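Local structure of nidogen (Mus musculus, 1NPE) at residues D164-P169 / W183-T188; H189-L194 / E206-P211. The protein probably links laminin to other basement-membrane components, with laminin bound by its six-bladed YWTD beta-propeller domain. One frame throughout, in Å; residues are numbered along the deposited sequence.

Contact 1. Residues D164-P169 / W183-T188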
ATOM      1  N   ASP A 164     -17.534  10.970   0.749  1.00 26.13           N
ATOM      2  CA  ASP A 164     -18.302  10.854  -0.483  1.00 26.34           C
ATOM      3  C   ASP A 164     -17.435  11.077  -1.704  1.00 25.83           C
ATOM      4  O   ASP A 164     -16.406  11.750  -1.639  1.00 26.98           O
ATOM      5  CB  ASP A 164     -19.437  11.879  -0.498  1.00 28.15           C
ATOM      6  CG  ASP A 164     -20.482  11.616   0.566  1.00 31.81           C
ATOM      7  OD1 ASP A 164     -20.436  10.547   1.221  1.00 31.14           O
ATOM      8  OD2 ASP A 164     -21.368  12.480   0.732  1.00 34.07           O
ATOM      9  N   ASN A 165     -17.884  10.530  -2.824  1.00 25.51           N
ATOM     10  CA  ASN A 165     -17.188  10.656  -4.095  1.00 25.31           C
ATOM     11  C   ASN A 165     -15.702  10.326  -4.032  1.00 22.98           C
ATOM     12  O   ASN A 165     -14.865  11.062  -4.553  1.00 25.01           O
ATOM     13  CB  ASN A 165     -17.411  12.051  -4.687  1.00 27.47           C
ATOM     14  CG  ASN A 165     -18.867  12.321  -5.003  1.00 29.94           C
ATOM     15  OD1 ASN A 165     -19.393  13.390  -4.689  1.00 31.49           O
ATOM     16  ND2 ASN A 165     -19.530  11.349  -5.629  1.00 31.46           N
ATOM     17  N   LEU A 166     -15.382   9.253  -3.320  1.00 21.50           N
ATOM     18  CA  LEU A 166     -14.012   8.766  -3.204  1.00 18.61           C
ATOM     19  C   LEU A 166     -14.046   7.326  -3.695  1.00 17.04           C
ATOM     20  O   LEU A 166     -15.027   6.620  -3.464  1.00 17.94           O
ATOM     21  CB  LEU A 166     -13.525   8.790  -1.747  1.00 18.01           C
ATOM     22  CG  LEU A 166     -13.184  10.112  -1.048  1.00 18.37           C
ATOM     23  CD1 LEU A 166     -12.744   9.835   0.395  1.00 15.98           C
ATOM     24  CD2 LEU A 166     -12.076  10.823  -1.796  1.00 16.96           C
ATOM     25  N   GLY A 167     -12.996   6.905  -4.393  1.00 16.52           N
ATOM     26  CA  GLY A 167     -12.931   5.543  -4.889  1.00 15.76           C
ATOM     27  C   GLY A 167     -11.741   4.822  -4.289  1.00 16.93           C
ATOM     28  O   GLY A 167     -11.890   3.972  -3.410  1.00 19.32           O
ATOM     29  N   LEU A 168     -10.552   5.156  -4.773  1.00 15.35           N
ATOM     30  CA  LEU A 168      -9.324   4.565  -4.277  1.00 13.45           C
ATOM     31  C   LEU A 168      -8.311   5.675  -3.966  1.00 13.11           C
ATOM     32  O   LEU A 168      -7.416   5.958  -4.774  1.00 15.79           O
ATOM     33  CB  LEU A 168      -8.752   3.585  -5.313  1.00 12.09           C
ATOM     34  CG  LEU A 168      -9.630   2.397  -5.739  1.00 14.25           C
ATOM     35  CD1 LEU A 168      -8.969   1.623  -6.894  1.00 13.28           C
ATOM     36  CD2 LEU A 168      -9.892   1.471  -4.557  1.00 13.44           C
ATOM     37  N   PRO A 169      -8.504   6.397  -2.842  1.00 12.55           N
ATOM     38  CA  PRO A 169      -7.557   7.465  -2.493  1.00 12.40           C
ATOM     39  C   PRO A 169      -6.251   6.816  -2.049  1.00 11.79           C
ATOM     40  O   PRO A 169      -6.141   6.332  -0.927  1.00 11.81           O
ATOM     41  CB  PRO A 169      -8.267   8.200  -1.352  1.00 11.82           C
ATOM     42  CG  PRO A 169      -9.109   7.141  -0.714  1.00 10.65           C
ATOM     43  CD  PRO A 169      -9.646   6.378  -1.909  1.00 11.68           C
ATOM     44  N   TRP A 183      -5.262  14.892  -2.651  1.00 10.50           N
ATOM     45  CA  TRP A 183      -5.092  13.452  -2.748  1.00 11.06           C
ATOM     46  C   TRP A 183      -5.290  13.039  -4.195  1.00 11.60           C
ATOM     47  O   TRP A 183      -5.803  13.819  -4.993  1.00 11.16           O
ATOM     48  CB  TRP A 183      -6.075  12.707  -1.834  1.00  9.99           C
ATOM     49  CG  TRP A 183      -7.521  12.844  -2.185  1.00 11.54           C
ATOM     50  CD1 TRP A 183      -8.218  12.103  -3.102  1.00 11.42           C
ATOM     51  CD2 TRP A 183      -8.470  13.734  -1.583  1.00 10.83           C
ATOM     52  NE1 TRP A 183      -9.541  12.474  -3.101  1.00 12.59           N
ATOM     53  CE2 TRP A 183      -9.725  13.472  -2.178  1.00 10.90           C
ATOM     54  CE3 TRP A 183      -8.383  14.724  -0.594  1.00 12.21           C
ATOM     55  CZ2 TRP A 183     -10.888  14.160  -1.817  1.00 12.42           C
ATOM     56  CZ3 TRP A 183      -9.541  15.411  -0.233  1.00 14.55           C
ATOM     57  CH2 TRP A 183     -10.778  15.123  -0.846  1.00 15.01           C
ATOM     58  N   VAL A 184      -4.795  11.857  -4.548  1.00 11.78           N
ATOM     59  CA  VAL A 184      -4.955  11.322  -5.899  1.00 10.86           C
ATOM     60  C   VAL A 184      -5.808  10.069  -5.733  1.00 11.69           C
ATOM     61  O   VAL A 184      -5.586   9.271  -4.822  1.00 10.93           O
ATOM     62  CB  VAL A 184      -3.599  11.015  -6.582  1.00 11.64           C
ATOM     63  CG1 VAL A 184      -2.845  12.313  -6.832  1.00  9.99           C
ATOM     64  CG2 VAL A 184      -2.759  10.061  -5.733  1.00  9.99           C
ATOM     65  N   ASP A 185      -6.800   9.919  -6.600  1.00 13.54           N
ATOM     66  CA  ASP A 185      -7.741   8.814  -6.493  1.00 15.21           C
ATOM     67  C   ASP A 185      -7.754   7.954  -7.747  1.00 15.06           C
ATOM     68  O   ASP A 185      -8.140   8.413  -8.814  1.00 13.73           O
ATOM     69  CB  ASP A 185      -9.131   9.403  -6.219  1.00 16.87           C
ATOM     70  CG  ASP A 185     -10.124   8.380  -5.692  1.00 20.63           C
ATOM     71  OD1 ASP A 185     -10.240   7.289  -6.279  1.00 21.62           O
ATOM     72  OD2 ASP A 185     -10.815   8.682  -4.697  1.00 21.31           O
ATOM     73  N   ALA A 186      -7.364   6.690  -7.601  1.00 15.36           N
ATOM     74  CA  ALA A 186      -7.321   5.770  -8.737  1.00 16.24           C
ATOM     75  C   ALA A 186      -8.677   5.141  -9.048  1.00 17.75           C
ATOM     76  O   ALA A 186      -8.785   4.303  -9.946  1.00 20.11           O
ATOM     77  CB  ALA A 186      -6.271   4.695  -8.508  1.00 14.44           C
ATOM     78  N   GLY A 187      -9.699   5.548  -8.296  1.00 17.99           N
ATOM     79  CA  GLY A 187     -11.048   5.041  -8.493  1.00 18.12           C
ATOM     80  C   GLY A 187     -11.903   6.057  -9.235  1.00 19.80           C
ATOM     81  O   GLY A 187     -12.652   5.703 -10.150  1.00 19.20           O
ATOM     82  N   THR A 188     -11.808   7.318  -8.811  1.00 19.92           N
ATOM     83  CA  THR A 188     -12.536   8.415  -9.441  1.00 20.63           C
ATOM     84  C   THR A 188     -11.672   9.034 -10.550  1.00 20.75           C
ATOM     85  O   THR A 188     -12.107   9.950 -11.250  1.00 19.95           O
ATOM     86  CB  THR A 188     -12.886   9.526  -8.423  1.00 22.03           C
ATOM     87  OG1 THR A 188     -11.683  10.044  -7.841  1.00 21.91           O
ATOM     88  CG2 THR A 188     -13.795   8.985  -7.322  1.00 22.56           C
TER

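Contact 2. Residues H189-L194 / E206-P211. With CD (cadmium ion), chain D.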
ATOM      1  N   HIS A 189     -10.438   8.542 -10.673  1.00 21.11           N
ATOM      2  CA  HIS A 189      -9.476   9.007 -11.675  1.00 22.52           C
ATOM      3  C   HIS A 189      -9.185  10.501 -11.619  1.00 22.73           C
ATOM      4  O   HIS A 189      -9.141  11.180 -12.647  1.00 22.51           O
ATOM      5  CB  HIS A 189      -9.916   8.584 -13.083  1.00 21.60           C
ATOM      6  CG  HIS A 189     -10.032   7.101 -13.241  1.00 24.77           C
ATOM      7  ND1 HIS A 189      -8.931   6.269 -13.256  1.00 25.19           N
ATOM      8  CD2 HIS A 189     -11.116   6.296 -13.319  1.00 23.71           C
ATOM      9  CE1 HIS A 189      -9.335   5.014 -13.330  1.00 25.11           C
ATOM     10  NE2 HIS A 189     -10.655   5.003 -13.371  1.00 27.45           N
ATOM     11  N   ARG A 190      -8.982  11.012 -10.408  1.00 23.04           N
ATOM     12  CA  ARG A 190      -8.687  12.420 -10.256  1.00 23.45           C
ATOM     13  C   ARG A 190      -7.881  12.818  -9.028  1.00 21.00           C
ATOM     14  O   ARG A 190      -7.505  11.979  -8.208  1.00 20.70           O
ATOM     15  CB  ARG A 190      -9.976  13.252 -10.383  1.00 27.31           C
ATOM     16  CG  ARG A 190     -11.130  12.912  -9.459  1.00 31.94           C
ATOM     17  CD  ARG A 190     -12.455  13.216 -10.178  1.00 34.72           C
ATOM     18  NE  ARG A 190     -13.490  13.765  -9.302  1.00 38.18           N
ATOM     19  CZ  ARG A 190     -14.623  14.321  -9.739  1.00 42.16           C
ATOM     20  NH1 ARG A 190     -14.877  14.396 -11.044  1.00 43.09           N
ATOM     21  NH2 ARG A 190     -15.486  14.849  -8.876  1.00 39.77           N
ATOM     22  N   ALA A 191      -7.500  14.091  -8.996  1.00 18.17           N
ATOM     23  CA  ALA A 191      -6.767  14.664  -7.882  1.00 17.14           C
ATOM     24  C   ALA A 191      -7.702  15.701  -7.273  1.00 17.03           C
ATOM     25  O   ALA A 191      -8.336  16.475  -7.989  1.00 16.16           O
ATOM     26  CB  ALA A 191      -5.484  15.326  -8.366  1.00 15.38           C
ATOM     27  N   GLU A 192      -7.845  15.678  -5.955  1.00 17.24           N
ATOM     28  CA  GLU A 192      -8.714  16.636  -5.298  1.00 17.86           C
ATOM     29  C   GLU A 192      -7.985  17.340  -4.172  1.00 19.53           C
ATOM     30  O   GLU A 192      -7.174  16.733  -3.470  1.00 19.87           O
ATOM     31  CB  GLU A 192      -9.978  15.957  -4.770  1.00 16.49           C
ATOM     32  CG  GLU A 192     -10.789  15.253  -5.849  1.00 19.86           C
ATOM     33  CD  GLU A 192     -12.205  14.939  -5.418  1.00 18.76           C
ATOM     34  OE1 GLU A 192     -12.930  15.871  -5.024  1.00 24.95           O
ATOM     35  OE2 GLU A 192     -12.608  13.767  -5.485  1.00 21.97           O
ATOM     36  N   CYS A 193      -8.245  18.638  -4.044  1.00 20.36           N
ATOM     37  CA  CYS A 193      -7.635  19.450  -3.007  1.00 20.82           C
ATOM     38  C   CYS A 193      -8.737  20.086  -2.196  1.00 22.25           C
ATOM     39  O   CYS A 193      -9.825  20.362  -2.711  1.00 20.83           O
ATOM     40  CB  CYS A 193      -6.756  20.549  -3.602  1.00 20.81           C
ATOM     41  SG  CYS A 193      -5.346  19.960  -4.583  1.00 22.24           S
ATOM     42  N   LEU A 194      -8.429  20.359  -0.935  1.00 22.47           N
ATOM     43  CA  LEU A 194      -9.389  20.962  -0.037  1.00 24.28           C
ATOM     44  C   LEU A 194      -8.670  21.641   1.119  1.00 25.04           C
ATOM     45  O   LEU A 194      -7.503  21.351   1.387  1.00 25.05           O
ATOM     46  CB  LEU A 194     -10.353  19.864   0.447  1.00 24.53           C
ATOM     47  CG  LEU A 194     -10.648  19.362   1.872  1.00 26.25           C
ATOM     48  CD1 LEU A 194     -11.338  18.011   1.710  1.00 21.15           C
ATOM     49  CD2 LEU A 194      -9.423  19.193   2.758  1.00 24.10           C
ATOM     50  N   GLU A 206      -9.227  16.367 -13.343  1.00 29.67           N
ATOM     51  CA  GLU A 206      -9.611  15.089 -13.935  1.00 30.10           C
ATOM     52  C   GLU A 206      -8.571  14.505 -14.884  1.00 29.24           C
ATOM     53  O   GLU A 206      -7.580  15.154 -15.218  1.00 28.71           O
ATOM     54  CB  GLU A 206     -10.940  15.242 -14.675  1.00 32.30           C
ATOM     55  CG  GLU A 206     -12.027  15.916 -13.854  1.00 35.99           C
ATOM     56  CD  GLU A 206     -13.337  15.150 -13.872  1.00 40.67           C
ATOM     57  OE1 GLU A 206     -13.351  13.976 -13.429  1.00 41.55           O
ATOM     58  OE2 GLU A 206     -14.351  15.728 -14.325  1.00 41.96           O
ATOM     59  N   GLY A 207      -8.801  13.262 -15.291  1.00 28.79           N
ATOM     60  CA  GLY A 207      -7.912  12.599 -16.229  1.00 27.83           C
ATOM     61  C   GLY A 207      -6.739  11.804 -15.687  1.00 27.36           C
ATOM     62  O   GLY A 207      -5.868  11.411 -16.470  1.00 29.28           O
ATOM     63  N   LEU A 208      -6.686  11.567 -14.379  1.00 24.19           N
ATOM     64  CA  LEU A 208      -5.580  10.793 -13.816  1.00 24.16           C
ATOM     65  C   LEU A 208      -5.843   9.297 -14.015  1.00 24.61           C
ATOM     66  O   LEU A 208      -6.823   8.754 -13.506  1.00 27.01           O
ATOM     67  CB  LEU A 208      -5.344  11.135 -12.336  1.00 21.29           C
ATOM     68  CG  LEU A 208      -4.740  12.513 -12.016  1.00 20.10           C
ATOM     69  CD1 LEU A 208      -5.740  13.630 -12.310  1.00 15.19           C
ATOM     70  CD2 LEU A 208      -4.307  12.562 -10.551  1.00 14.59           C
ATOM     71  N   GLN A 209      -4.962   8.647 -14.769  1.00 25.12           N
ATOM     72  CA  GLN A 209      -5.092   7.228 -15.097  1.00 24.93           C
ATOM     73  C   GLN A 209      -5.103   6.247 -13.918  1.00 22.36           C
ATOM     74  O   GLN A 209      -6.108   5.583 -13.677  1.00 22.84           O
ATOM     75  CB  GLN A 209      -4.021   6.840 -16.117  1.00 28.34           C
ATOM     76  CG  GLN A 209      -4.009   7.737 -17.350  1.00 32.05           C
ATOM     77  CD  GLN A 209      -4.416   7.004 -18.616  1.00 36.20           C
ATOM     78  OE1 GLN A 209      -5.598   6.741 -18.846  1.00 38.28           O
ATOM     79  NE2 GLN A 209      -3.436   6.671 -19.447  1.00 36.54           N
ATOM     80  N   TYR A 210      -3.987   6.122 -13.210  1.00 20.43           N
ATOM     81  CA  TYR A 210      -3.922   5.228 -12.059  1.00 18.65           C
ATOM     82  C   TYR A 210      -2.860   5.695 -11.090  1.00 16.39           C
ATOM     83  O   TYR A 210      -1.805   5.073 -10.945  1.00 16.63           O
ATOM     84  CB  TYR A 210      -3.661   3.767 -12.464  1.00 19.07           C
ATOM     85  CG  TYR A 210      -4.220   2.795 -11.441  1.00 18.88           C
ATOM     86  CD1 TYR A 210      -5.461   2.186 -11.637  1.00 17.48           C
ATOM     87  CD2 TYR A 210      -3.556   2.557 -10.236  1.00 17.75           C
ATOM     88  CE1 TYR A 210      -6.030   1.373 -10.657  1.00 19.37           C
ATOM     89  CE2 TYR A 210      -4.117   1.747  -9.250  1.00 18.74           C
ATOM     90  CZ  TYR A 210      -5.353   1.165  -9.466  1.00 17.92           C
ATOM     91  OH  TYR A 210      -5.926   0.407  -8.486  1.00 18.93           O
ATOM     92  N   PRO A 211      -3.141   6.800 -10.388  1.00 15.35           N
ATOM     93  CA  PRO A 211      -2.239   7.404  -9.409  1.00 14.00           C
ATOM     94  C   PRO A 211      -2.028   6.505  -8.206  1.00 13.86           C
ATOM     95  O   PRO A 211      -2.974   5.882  -7.724  1.00 13.37           O
ATOM     96  CB  PRO A 211      -2.998   8.654  -8.960  1.00 13.59           C
ATOM     97  CG  PRO A 211      -4.041   8.867  -9.971  1.00 15.00           C
ATOM     98  CD  PRO A 211      -4.432   7.502 -10.410  1.00 16.29           C
TER
HETATM   99 CD    CD D5003     -11.408   3.070 -13.368  1.00 45.34          CD
HETATM  100  O   HOH W   1      -9.567   1.758 -14.027  1.00 35.39           O
HETATM  101  O   HOH W   2     -12.943   3.752 -14.292  1.00 35.44           O

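Contact 1. Residues D164-P169 / W183-T188
The carboxylate of Asp185 grips the backbone of Gly167 and Leu168. Asp185 ends the Cys-Trp-Val-Asp form of the YWTD repeat in this propeller blade. Its CG is anti to the backbone N (chi1 -163°), on the side of the incoming loop. Gly167 N bonds to the syn lone pair of Asp185 OD2 at 2.8 Å, almost straight at 173°. Leu168 N meets Asp185 OD1 from above the carboxylate plane at 2.6 Å. OD1 also accepts from Gly187 N, in an Asx turn, and from Thr188 N. Ala186 N returns a bond to Leu168 O at 2.9 Å. This part is tight: Gly167 CA and Gly187 CA lie 4.1 Å apart, and a side chain on either glycine would strike the other segment. Leu166 CD2 reaches the indole of Trp183, 3.5 Å from CZ2, and Ile148 packs on both residues. The side toward Asn165 is looser and more exposed. There, Thr188 CG2 touches Asn165 O at 3.6 Å. With four backbone N-H groups directed at one carboxylate, the negative charge of Asp185 is probably well stabilised, and the inter-blade loop is tied to the turn after strand 180-185.

Contact 2. Residues H189-L194 / E206-P211
Arg190 and Glu206 form a salt bridge, NH1 to OE1 at 2.9 Å. Both belong to one blade of the YWTD propeller, Arg190 on strand 190-195 and Glu206 on the segment that leads to the next blade. The two side chains run side by side and point the same way. OE1 lies in the guanidinium plane, but NH1 stands above the carboxylate plane, and the two planes are nearly perpendicular (81°). Glu192 extends the network with a long contact from its OE2 to Arg190 NE. Glu192 is also paired with Arg202. An alanine in place of Arg190 would probably leave Glu206 without its charged mate here and free its carboxylate to turn.

His189 makes the second polar group. Its CG is anti to the carbonyl carbon (chi1 -60°), which sets the ring beside the loop, with His189 CG 3.6 Å from Leu208 O. His189 ND1 donates to Gln209 O at 2.9 Å, close to the ring plane, and weakly to Leu208 O. These bonds and the metal together restrain the rotation of the ring. His189 NE2 binds the cadmium ion at 2.1 Å, and the ion also binds two waters. Leu208 N bonds to His189 O at 3.0 Å and ties the loop to the start of the strand.

Packing lies beyond these bonds. Leu208 fits against the strand, with CD1 3.8 Å from Arg190 CA, and Tyr223 of the next blade touches the same leucine. The other methyl, Leu208 CD2, rests 3.7 Å from Ala191 CB.

How the contacts relate
Contacts 1 and 2 have centres about 7 Å apart and share one blade. Strands 180-185 and 190-195 are neighbours in its sheet, joined by a probable hydrogen bond from Asp185 N to Arg190 O at 2.7 Å. His189 and Arg190 both face Asp185, which makes a G1 beta bulge. Contact 1 holds the loop entering the blade; contact 2 holds the loop leaving it. Val184 CB packs on Pro211 CB at 3.4 Å, which sets strand 180-185 against the first strand of the next blade. The cadmium ion on His189 lies 5.3 Å from Gly187 CA. The two loops meet where Tyr210 touches Leu168, and Tyr210 OH is hydrogen-bonded to the chain of another protein.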